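Local coordinates for DegV family protein (Streptococcus agalactiae, PDB 3LUP) that probably binds long-chain fatty acids, holding elaidic acid in this crystal, and may take part in lipid transport or fatty acid metabolism, at residues Glu159-Val171 with Lys190-Tyr204. Sequence-based numbering, arbitrary orientation.
Sequences EGFIVVNDLNHLV and KPVLHFNEEGKIVVY. With ELA (Elaidic acid), chain B.
Ile-162 and Leu-193 face each other as a hydrogen-bonded antiparallel pair, and their backbones grip each other twice: Ile-162 N donates to Leu-193 O at 2.8 Å, and Leu-193 N returns a straighter bond (166°) to Ile-162 O, lying in that carbonyl's plane. Both side chains leave the sheet on the same face. Leu-193 meets Leu-170, on the helix that follows strand 159-163, tip to tip through their CD1 methyls, while Ile-162 crosses Ile-201 at about a right angle, its CD1 4.0 Å from Ile-201 CG2. The opposite face, packed against helix 210-224, is aromatic. There Phe-161 holds CG anti to the carbonyl carbon (chi1 -76°), which lays the ring alongside the His-194 side chain; His-194 CB covers one ring face, a CH-pi contact 3.5 Å from the centroid. The same ring turns its edge, at CE1, onto the face of Tyr-204 in a T-shaped pair, planes at 80°. Where direct pairing stops, a water accepts from Val-164 N and donates to Pro-191 O. Elaidic acid passes on the Ile-162 side, Ile-201 CD1 3.5 Å from its C12; the Phe-195 ring edge also meets C14. The sheet's two faces thus do different work, aromatic cluster against a helix and apolar wall of the DegV-family fatty-acid pocket.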
ATOM      1  N   GLU A 159       9.436   3.420   2.668  1.00 30.54           N
ATOM      2  CA  GLU A 159       9.143   4.795   2.317  1.00 31.78           C
ATOM      3  C   GLU A 159       8.198   4.761   1.142  1.00 32.17           C
ATOM      4  O   GLU A 159       8.284   3.855   0.307  1.00 32.70           O
ATOM      5  CB  GLU A 159      10.418   5.526   1.882  1.00 32.09           C
ATOM      6  CG  GLU A 159      11.532   5.613   2.948  1.00 34.71           C
ATOM      7  CD  GLU A 159      11.189   6.516   4.155  1.00 37.44           C
ATOM      8  OE1 GLU A 159      10.404   7.502   4.013  1.00 38.10           O
ATOM      9  OE2 GLU A 159      11.725   6.233   5.249  1.00 37.58           O
ATOM     10  N   GLY A 160       7.315   5.749   1.056  1.00 32.37           N
ATOM     11  CA  GLY A 160       6.382   5.850  -0.051  1.00 32.64           C
ATOM     12  C   GLY A 160       6.195   7.301  -0.431  1.00 33.35           C
ATOM     13  O   GLY A 160       5.659   8.081   0.351  1.00 33.77           O
ATOM     14  N   PHE A 161       6.652   7.661  -1.628  1.00 33.74           N
ATOM     15  CA  PHE A 161       6.560   9.027  -2.132  1.00 33.63           C
ATOM     16  C   PHE A 161       5.666   9.087  -3.370  1.00 33.64           C
ATOM     17  O   PHE A 161       5.668   8.170  -4.173  1.00 33.91           O
ATOM     18  CB  PHE A 161       7.960   9.557  -2.432  1.00 33.78           C
ATOM     19  CG  PHE A 161       8.740   9.944  -1.193  1.00 34.10           C
ATOM     20  CD1 PHE A 161       8.986  11.294  -0.899  1.00 33.57           C
ATOM     21  CD2 PHE A 161       9.213   8.976  -0.314  1.00 33.75           C
ATOM     22  CE1 PHE A 161       9.689  11.671   0.249  1.00 32.35           C
ATOM     23  CE2 PHE A 161       9.932   9.348   0.839  1.00 34.77           C
ATOM     24  CZ  PHE A 161      10.165  10.703   1.119  1.00 32.72           C
ATOM     25  N   ILE A 162       4.907  10.171  -3.513  1.00 33.64           N
ATOM     26  CA  ILE A 162       3.862  10.270  -4.534  1.00 33.65           C
ATOM     27  C   ILE A 162       3.821  11.642  -5.171  1.00 33.54           C
ATOM     28  O   ILE A 162       4.021  12.651  -4.509  1.00 33.80           O
ATOM     29  CB  ILE A 162       2.430  10.035  -3.946  1.00 33.86           C
ATOM     30  CG1 ILE A 162       2.434   9.004  -2.803  1.00 33.74           C
ATOM     31  CG2 ILE A 162       1.430   9.667  -5.057  1.00 32.75           C
ATOM     32  CD1 ILE A 162       1.341   9.266  -1.760  1.00 33.22           C
ATOM     33  N   VAL A 163       3.542  11.674  -6.462  1.00 33.39           N
ATOM     34  CA  VAL A 163       3.234  12.919  -7.135  1.00 33.70           C
ATOM     35  C   VAL A 163       1.970  12.668  -7.918  1.00 34.40           C
ATOM     36  O   VAL A 163       1.923  11.771  -8.760  1.00 34.86           O
ATOM     37  CB  VAL A 163       4.360  13.390  -8.071  1.00 33.31           C
ATOM     38  CG1 VAL A 163       3.867  14.534  -8.980  1.00 32.62           C
ATOM     39  CG2 VAL A 163       5.569  13.810  -7.256  1.00 32.26           C
ATOM     40  N   VAL A 164       0.938  13.441  -7.615  1.00 35.11           N
ATOM     41  CA  VAL A 164      -0.360  13.196  -8.209  1.00 36.11           C
ATOM     42  C   VAL A 164      -0.626  14.163  -9.359  1.00 37.29           C
ATOM     43  O   VAL A 164       0.034  15.210  -9.487  1.00 37.46           O
ATOM     44  CB  VAL A 164      -1.512  13.187  -7.153  1.00 35.78           C
ATOM     45  CG1 VAL A 164      -1.226  12.164  -6.078  1.00 34.46           C
ATOM     46  CG2 VAL A 164      -1.737  14.568  -6.550  1.00 35.39           C
ATOM     47  N   ASN A 165      -1.583  13.805 -10.201  1.00 38.27           N
ATOM     48  CA  ASN A 165      -1.938  14.685 -11.274  1.00 39.53           C
ATOM     49  C   ASN A 165      -2.890  15.779 -10.796  1.00 40.45           C
ATOM     50  O   ASN A 165      -2.695  16.966 -11.088  1.00 40.73           O
ATOM     51  CB  ASN A 165      -2.500  13.914 -12.446  1.00 39.13           C
ATOM     52  CG  ASN A 165      -2.505  14.729 -13.689  1.00 40.80           C
ATOM     53  OD1 ASN A 165      -3.523  14.824 -14.376  1.00 42.96           O
ATOM     54  ND2 ASN A 165      -1.369  15.368 -13.984  1.00 41.69           N
ATOM     55  N   ASP A 166      -3.910  15.383 -10.042  1.00 41.55           N
ATOM     56  CA  ASP A 166      -4.814  16.353  -9.442  1.00 42.24           C
ATOM     57  C   ASP A 166      -5.192  15.961  -8.019  1.00 41.99           C
ATOM     58  O   ASP A 166      -5.488  14.797  -7.719  1.00 41.75           O
ATOM     59  CB  ASP A 166      -6.050  16.601 -10.328  1.00 43.17           C
ATOM     60  CG  ASP A 166      -7.160  15.579 -10.106  1.00 44.43           C
ATOM     61  OD1 ASP A 166      -6.844  14.362 -10.126  1.00 46.03           O
ATOM     62  OD2 ASP A 166      -8.333  16.006  -9.920  1.00 44.18           O
ATOM     63  N   LEU A 167      -5.185  16.965  -7.156  1.00 41.86           N
ATOM     64  CA  LEU A 167      -5.233  16.747  -5.722  1.00 41.83           C
ATOM     65  C   LEU A 167      -6.628  16.548  -5.122  1.00 41.66           C
ATOM     66  O   LEU A 167      -6.744  16.223  -3.944  1.00 41.88           O
ATOM     67  CB  LEU A 167      -4.537  17.910  -5.021  1.00 42.08           C
ATOM     68  CG  LEU A 167      -3.019  18.012  -5.141  1.00 42.23           C
ATOM     69  CD1 LEU A 167      -2.617  19.469  -5.323  1.00 43.40           C
ATOM     70  CD2 LEU A 167      -2.359  17.407  -3.916  1.00 41.48           C
ATOM     71  N   ASN A 168      -7.677  16.745  -5.911  1.00 41.32           N
ATOM     72  CA  ASN A 168      -9.041  16.613  -5.407  1.00 41.29           C
ATOM     73  C   ASN A 168      -9.292  15.280  -4.731  1.00 40.39           C
ATOM     74  O   ASN A 168      -9.843  15.234  -3.632  1.00 40.07           O
ATOM     75  CB  ASN A 168     -10.041  16.822  -6.537  1.00 41.92           C
ATOM     76  CG  ASN A 168      -9.758  18.079  -7.301  1.00 44.76           C
ATOM     77  OD1 ASN A 168     -10.041  19.187  -6.815  1.00 47.18           O
ATOM     78  ND2 ASN A 168      -9.145  17.935  -8.489  1.00 46.18           N
ATOM     79  N   HIS A 169      -8.871  14.204  -5.392  1.00 39.66           N
ATOM     80  CA  HIS A 169      -8.992  12.867  -4.842  1.00 39.14           C
ATOM     81  C   HIS A 169      -8.396  12.782  -3.449  1.00 38.90           C
ATOM     82  O   HIS A 169      -9.071  12.360  -2.512  1.00 38.71           O
ATOM     83  CB  HIS A 169      -8.333  11.859  -5.759  1.00 38.98           C
ATOM     84  CG  HIS A 169      -9.012  11.722  -7.080  1.00 39.13           C
ATOM     85  ND1 HIS A 169      -9.783  10.627  -7.410  1.00 38.35           N
ATOM     86  CD2 HIS A 169      -9.035  12.542  -8.158  1.00 38.64           C
ATOM     87  CE1 HIS A 169     -10.252  10.775  -8.635  1.00 38.64           C
ATOM     88  NE2 HIS A 169      -9.811  11.926  -9.113  1.00 39.93           N
ATOM     89  N   LEU A 170      -7.144  13.208  -3.312  1.00 38.73           N
ATOM     90  CA  LEU A 170      -6.482  13.181  -2.016  1.00 38.75           C
ATOM     91  C   LEU A 170      -7.092  14.084  -0.950  1.00 38.74           C
ATOM     92  O   LEU A 170      -7.153  13.695   0.218  1.00 39.05           O
ATOM     93  CB  LEU A 170      -4.995  13.453  -2.154  1.00 38.69           C
ATOM     94  CG  LEU A 170      -4.140  12.193  -2.313  1.00 38.92           C
ATOM     95  CD1 LEU A 170      -2.683  12.568  -2.431  1.00 37.84           C
ATOM     96  CD2 LEU A 170      -4.351  11.223  -1.153  1.00 38.29           C
ATOM     97  N   VAL A 171      -7.547  15.264  -1.354  1.00 38.57           N
ATOM     98  CA  VAL A 171      -8.090  16.256  -0.430  1.00 38.44           C
ATOM     99  C   VAL A 171      -9.514  15.884  -0.018  1.00 38.63           C
ATOM    100  O   VAL A 171      -9.807  15.770   1.176  1.00 38.33           O
ATOM    101  CB  VAL A 171      -8.057  17.675  -1.061  1.00 38.67           C
ATOM    102  CG1 VAL A 171      -8.805  18.711  -0.198  1.00 38.07           C
ATOM    103  CG2 VAL A 171      -6.608  18.114  -1.349  1.00 38.76           C
ATOM    104  N   LYS A 190       3.295  21.242  -8.272  1.00 35.03           N
ATOM    105  CA  LYS A 190       3.354  19.777  -8.288  1.00 34.92           C
ATOM    106  C   LYS A 190       4.093  19.273  -7.048  1.00 34.80           C
ATOM    107  O   LYS A 190       5.293  18.985  -7.108  1.00 35.53           O
ATOM    108  CB  LYS A 190       4.015  19.271  -9.580  1.00 34.75           C
ATOM    109  CG  LYS A 190       3.073  19.166 -10.784  1.00 35.59           C
ATOM    110  CD  LYS A 190       2.256  17.857 -10.740  1.00 38.15           C
ATOM    111  CE  LYS A 190       1.275  17.698 -11.912  1.00 39.71           C
ATOM    112  NZ  LYS A 190       0.516  18.932 -12.304  1.00 39.84           N
ATOM    113  N   PRO A 191       3.386  19.186  -5.901  1.00 34.54           N
ATOM    114  CA  PRO A 191       4.035  18.798  -4.643  1.00 33.60           C
ATOM    115  C   PRO A 191       4.428  17.333  -4.606  1.00 33.31           C
ATOM    116  O   PRO A 191       3.765  16.485  -5.206  1.00 33.36           O
ATOM    117  CB  PRO A 191       2.946  19.040  -3.613  1.00 33.63           C
ATOM    118  CG  PRO A 191       1.665  18.871  -4.386  1.00 33.92           C
ATOM    119  CD  PRO A 191       1.946  19.469  -5.711  1.00 34.20           C
ATOM    120  N   VAL A 192       5.524  17.058  -3.911  1.00 33.03           N
ATOM    121  CA  VAL A 192       5.941  15.705  -3.579  1.00 32.29           C
ATOM    122  C   VAL A 192       5.354  15.373  -2.206  1.00 32.39           C
ATOM    123  O   VAL A 192       5.517  16.132  -1.230  1.00 32.22           O
ATOM    124  CB  VAL A 192       7.490  15.572  -3.541  1.00 32.08           C
ATOM    125  CG1 VAL A 192       7.906  14.130  -3.326  1.00 32.25           C
ATOM    126  CG2 VAL A 192       8.116  16.098  -4.811  1.00 31.19           C
ATOM    127  N   LEU A 193       4.663  14.239  -2.149  1.00 32.22           N
ATOM    128  CA  LEU A 193       3.996  13.776  -0.934  1.00 31.79           C
ATOM    129  C   LEU A 193       4.643  12.498  -0.475  1.00 31.48           C
ATOM    130  O   LEU A 193       5.264  11.802  -1.271  1.00 31.26           O
ATOM    131  CB  LEU A 193       2.515  13.526  -1.210  1.00 31.74           C
ATOM    132  CG  LEU A 193       1.777  14.674  -1.906  1.00 31.90           C
ATOM    133  CD1 LEU A 193       0.498  14.201  -2.541  1.00 30.24           C
ATOM    134  CD2 LEU A 193       1.521  15.793  -0.932  1.00 31.55           C
ATOM    135  N   HIS A 194       4.520  12.204   0.814  1.00 31.38           N
ATOM    136  CA  HIS A 194       5.043  10.966   1.360  1.00 31.45           C
ATOM    137  C   HIS A 194       4.249  10.476   2.558  1.00 31.71           C
ATOM    138  O   HIS A 194       3.355  11.167   3.037  1.00 32.23           O
ATOM    139  CB  HIS A 194       6.531  11.116   1.683  1.00 31.41           C
ATOM    140  CG  HIS A 194       6.826  11.823   2.970  1.00 31.05           C
ATOM    141  ND1 HIS A 194       6.121  12.926   3.405  1.00 31.72           N
ATOM    142  CD2 HIS A 194       7.781  11.597   3.904  1.00 29.83           C
ATOM    143  CE1 HIS A 194       6.623  13.343   4.555  1.00 30.91           C
ATOM    144  NE2 HIS A 194       7.630  12.553   4.879  1.00 29.43           N
ATOM    145  N   PHE A 195       4.561   9.273   3.026  1.00 32.13           N
ATOM    146  CA  PHE A 195       3.989   8.759   4.271  1.00 32.38           C
ATOM    147  C   PHE A 195       4.766   9.186   5.512  1.00 33.00           C
ATOM    148  O   PHE A 195       5.986   9.024   5.586  1.00 32.85           O
ATOM    149  CB  PHE A 195       3.904   7.245   4.225  1.00 32.06           C
ATOM    150  CG  PHE A 195       2.705   6.726   3.490  1.00 32.17           C
ATOM    151  CD1 PHE A 195       1.652   6.123   4.189  1.00 31.13           C
ATOM    152  CD2 PHE A 195       2.624   6.817   2.100  1.00 32.16           C
ATOM    153  CE1 PHE A 195       0.537   5.625   3.525  1.00 30.59           C
ATOM    154  CE2 PHE A 195       1.496   6.325   1.417  1.00 32.66           C
ATOM    155  CZ  PHE A 195       0.450   5.725   2.142  1.00 31.56           C
ATOM    156  N   ASN A 196       4.032   9.743   6.471  1.00 34.25           N
ATOM    157  CA  ASN A 196       4.507  10.115   7.807  1.00 35.38           C
ATOM    158  C   ASN A 196       5.205   9.032   8.628  1.00 36.15           C
ATOM    159  O   ASN A 196       5.223   7.846   8.269  1.00 36.05           O
ATOM    160  CB  ASN A 196       3.295  10.508   8.635  1.00 35.43           C
ATOM    161  CG  ASN A 196       3.249  11.958   8.931  1.00 37.61           C
ATOM    162  OD1 ASN A 196       4.180  12.697   8.623  1.00 41.49           O
ATOM    163  ND2 ASN A 196       2.161  12.394   9.549  1.00 39.75           N
ATOM    164  N   GLU A 197       5.721   9.442   9.783  1.00 36.85           N
ATOM    165  CA  GLU A 197       6.104   8.487  10.808  1.00 37.72           C
ATOM    166  C   GLU A 197       4.857   7.765  11.358  1.00 37.56           C
ATOM    167  O   GLU A 197       4.970   6.633  11.834  1.00 37.68           O
ATOM    168  CB  GLU A 197       6.934   9.160  11.913  1.00 38.11           C
ATOM    169  CG  GLU A 197       8.353   9.555  11.447  1.00 41.51           C
ATOM    170  CD  GLU A 197       9.097  10.483  12.424  1.00 46.40           C
ATOM    171  OE1 GLU A 197       9.158  10.171  13.644  1.00 48.70           O
ATOM    172  OE2 GLU A 197       9.644  11.523  11.971  1.00 47.52           O
ATOM    173  N   GLU A 198       3.686   8.416  11.268  1.00 37.24           N
ATOM    174  CA  GLU A 198       2.395   7.819  11.644  1.00 37.10           C
ATOM    175  C   GLU A 198       1.701   7.141  10.469  1.00 36.34           C
ATOM    176  O   GLU A 198       0.565   6.674  10.605  1.00 36.13           O
ATOM    177  CB  GLU A 198       1.418   8.859  12.196  1.00 37.73           C
ATOM    178  CG  GLU A 198       1.852   9.609  13.444  1.00 40.53           C
ATOM    179  CD  GLU A 198       2.203  11.061  13.138  1.00 44.96           C
ATOM    180  OE1 GLU A 198       1.378  11.762  12.474  1.00 44.30           O
ATOM    181  OE2 GLU A 198       3.311  11.494  13.563  1.00 46.57           O
ATOM    182  N   GLY A 199       2.372   7.101   9.319  1.00 35.24           N
ATOM    183  CA  GLY A 199       1.792   6.521   8.124  1.00 33.78           C
ATOM    184  C   GLY A 199       0.688   7.365   7.508  1.00 33.17           C
ATOM    185  O   GLY A 199      -0.190   6.832   6.838  1.00 32.97           O
ATOM    186  N   LYS A 200       0.722   8.677   7.743  1.00 32.52           N
ATOM    187  CA  LYS A 200      -0.221   9.609   7.121  1.00 31.69           C
ATOM    188  C   LYS A 200       0.385  10.183   5.862  1.00 31.40           C
ATOM    189  O   LYS A 200       1.608  10.330   5.752  1.00 31.39           O
ATOM    190  CB  LYS A 200      -0.549  10.772   8.057  1.00 31.74           C
ATOM    191  CG  LYS A 200      -1.494  10.428   9.174  1.00 32.18           C
ATOM    192  CD  LYS A 200      -2.214  11.671   9.673  1.00 33.21           C
ATOM    193  CE  LYS A 200      -3.220  11.295  10.766  1.00 34.02           C
ATOM    194  NZ  LYS A 200      -2.538  10.733  11.979  1.00 32.92           N
ATOM    195  N   ILE A 201      -0.458  10.534   4.901  1.00 30.80           N
ATOM    196  CA  ILE A 201       0.068  11.210   3.744  1.00 30.23           C
ATOM    197  C   ILE A 201       0.122  12.698   4.018  1.00 30.17           C
ATOM    198  O   ILE A 201      -0.897  13.316   4.353  1.00 30.04           O
ATOM    199  CB  ILE A 201      -0.705  10.912   2.478  1.00 30.40           C
ATOM    200  CG1 ILE A 201      -0.964   9.392   2.356  1.00 30.25           C
ATOM    201  CG2 ILE A 201       0.073  11.494   1.281  1.00 30.03           C
ATOM    202  CD1 ILE A 201      -1.649   8.964   1.047  1.00 27.46           C
ATOM    203  N   VAL A 202       1.335  13.243   3.926  1.00 29.89           N
ATOM    204  CA  VAL A 202       1.599  14.665   4.157  1.00 29.74           C
ATOM    205  C   VAL A 202       2.427  15.181   2.983  1.00 30.27           C
ATOM    206  O   VAL A 202       2.945  14.385   2.184  1.00 30.25           O
ATOM    207  CB  VAL A 202       2.327  14.963   5.535  1.00 29.32           C
ATOM    208  CG1 VAL A 202       1.603  14.323   6.684  1.00 29.09           C
ATOM    209  CG2 VAL A 202       3.776  14.523   5.526  1.00 27.82           C
ATOM    210  N   VAL A 203       2.540  16.504   2.866  1.00 30.46           N
ATOM    211  CA  VAL A 203       3.364  17.085   1.822  1.00 30.84           C
ATOM    212  C   VAL A 203       4.815  17.025   2.263  1.00 31.53           C
ATOM    213  O   VAL A 203       5.193  17.566   3.299  1.00 31.47           O
ATOM    214  CB  VAL A 203       2.962  18.541   1.482  1.00 30.68           C
ATOM    215  CG1 VAL A 203       3.767  19.059   0.296  1.00 29.61           C
ATOM    216  CG2 VAL A 203       1.463  18.629   1.195  1.00 30.54           C
ATOM    217  N   TYR A 204       5.628  16.340   1.474  1.00 32.71           N
ATOM    218  CA  TYR A 204       7.055  16.340   1.714  1.00 33.68           C
ATOM    219  C   TYR A 204       7.662  17.670   1.260  1.00 34.40           C
ATOM    220  O   TYR A 204       8.308  18.353   2.046  1.00 33.90           O
ATOM    221  CB  TYR A 204       7.708  15.154   1.004  1.00 33.72           C
ATOM    222  CG  TYR A 204       9.190  15.030   1.248  1.00 33.88           C
ATOM    223  CD1 TYR A 204       9.683  14.604   2.485  1.00 33.69           C
ATOM    224  CD2 TYR A 204      10.103  15.328   0.236  1.00 34.33           C
ATOM    225  CE1 TYR A 204      11.050  14.485   2.712  1.00 34.72           C
ATOM    226  CE2 TYR A 204      11.470  15.209   0.447  1.00 36.00           C
ATOM    227  CZ  TYR A 204      11.936  14.789   1.687  1.00 36.37           C
ATOM    228  OH  TYR A 204      13.290  14.682   1.886  1.00 38.26           O
TER
HETATM  229  CA  ELA B 301     -11.568   3.472   4.443  1.00 52.96           C
HETATM  230  C   ELA B 301     -12.879   4.216   4.720  1.00 54.95           C
HETATM  231  O   ELA B 301     -13.365   5.074   3.925  1.00 54.14           O
HETATM  232  C3  ELA B 301     -11.607   2.589   3.198  1.00 48.32           C
HETATM  233  C4  ELA B 301     -10.405   1.652   3.149  1.00 46.96           C
HETATM  234  C5  ELA B 301      -9.582   1.806   1.855  1.00 46.74           C
HETATM  235  C6  ELA B 301      -8.560   2.946   1.968  1.00 44.62           C
HETATM  236  C7  ELA B 301      -7.938   3.456   0.674  1.00 42.43           C
HETATM  237  C8  ELA B 301      -6.997   4.629   0.974  1.00 42.25           C
HETATM  238  C9  ELA B 301      -5.781   4.624   0.057  1.00 41.37           C
HETATM  239  C10 ELA B 301      -4.863   5.785  -0.037  1.00 40.25           C
HETATM  240  C11 ELA B 301      -4.041   5.988  -1.294  1.00 39.40           C
HETATM  241  C12 ELA B 301      -2.571   6.256  -0.999  1.00 37.95           C
HETATM  242  C13 ELA B 301      -1.654   5.118  -1.416  1.00 37.06           C
HETATM  243  C14 ELA B 301      -0.268   5.587  -1.834  1.00 36.64           C
HETATM  244  C15 ELA B 301       0.562   4.395  -2.331  1.00 36.35           C
HETATM  245  C16 ELA B 301       2.056   4.694  -2.470  1.00 34.37           C
HETATM  246  C17 ELA B 301       2.882   3.823  -1.530  1.00 34.94           C
HETATM  247  C18 ELA B 301       4.199   3.377  -2.153  1.00 34.37           C
HETATM  248  OXT ELA B 301     -13.489   3.982   5.789  1.00 55.09           O
HETATM  249  O   HOH W   1       1.200  15.746  -5.738  1.00 31.71           O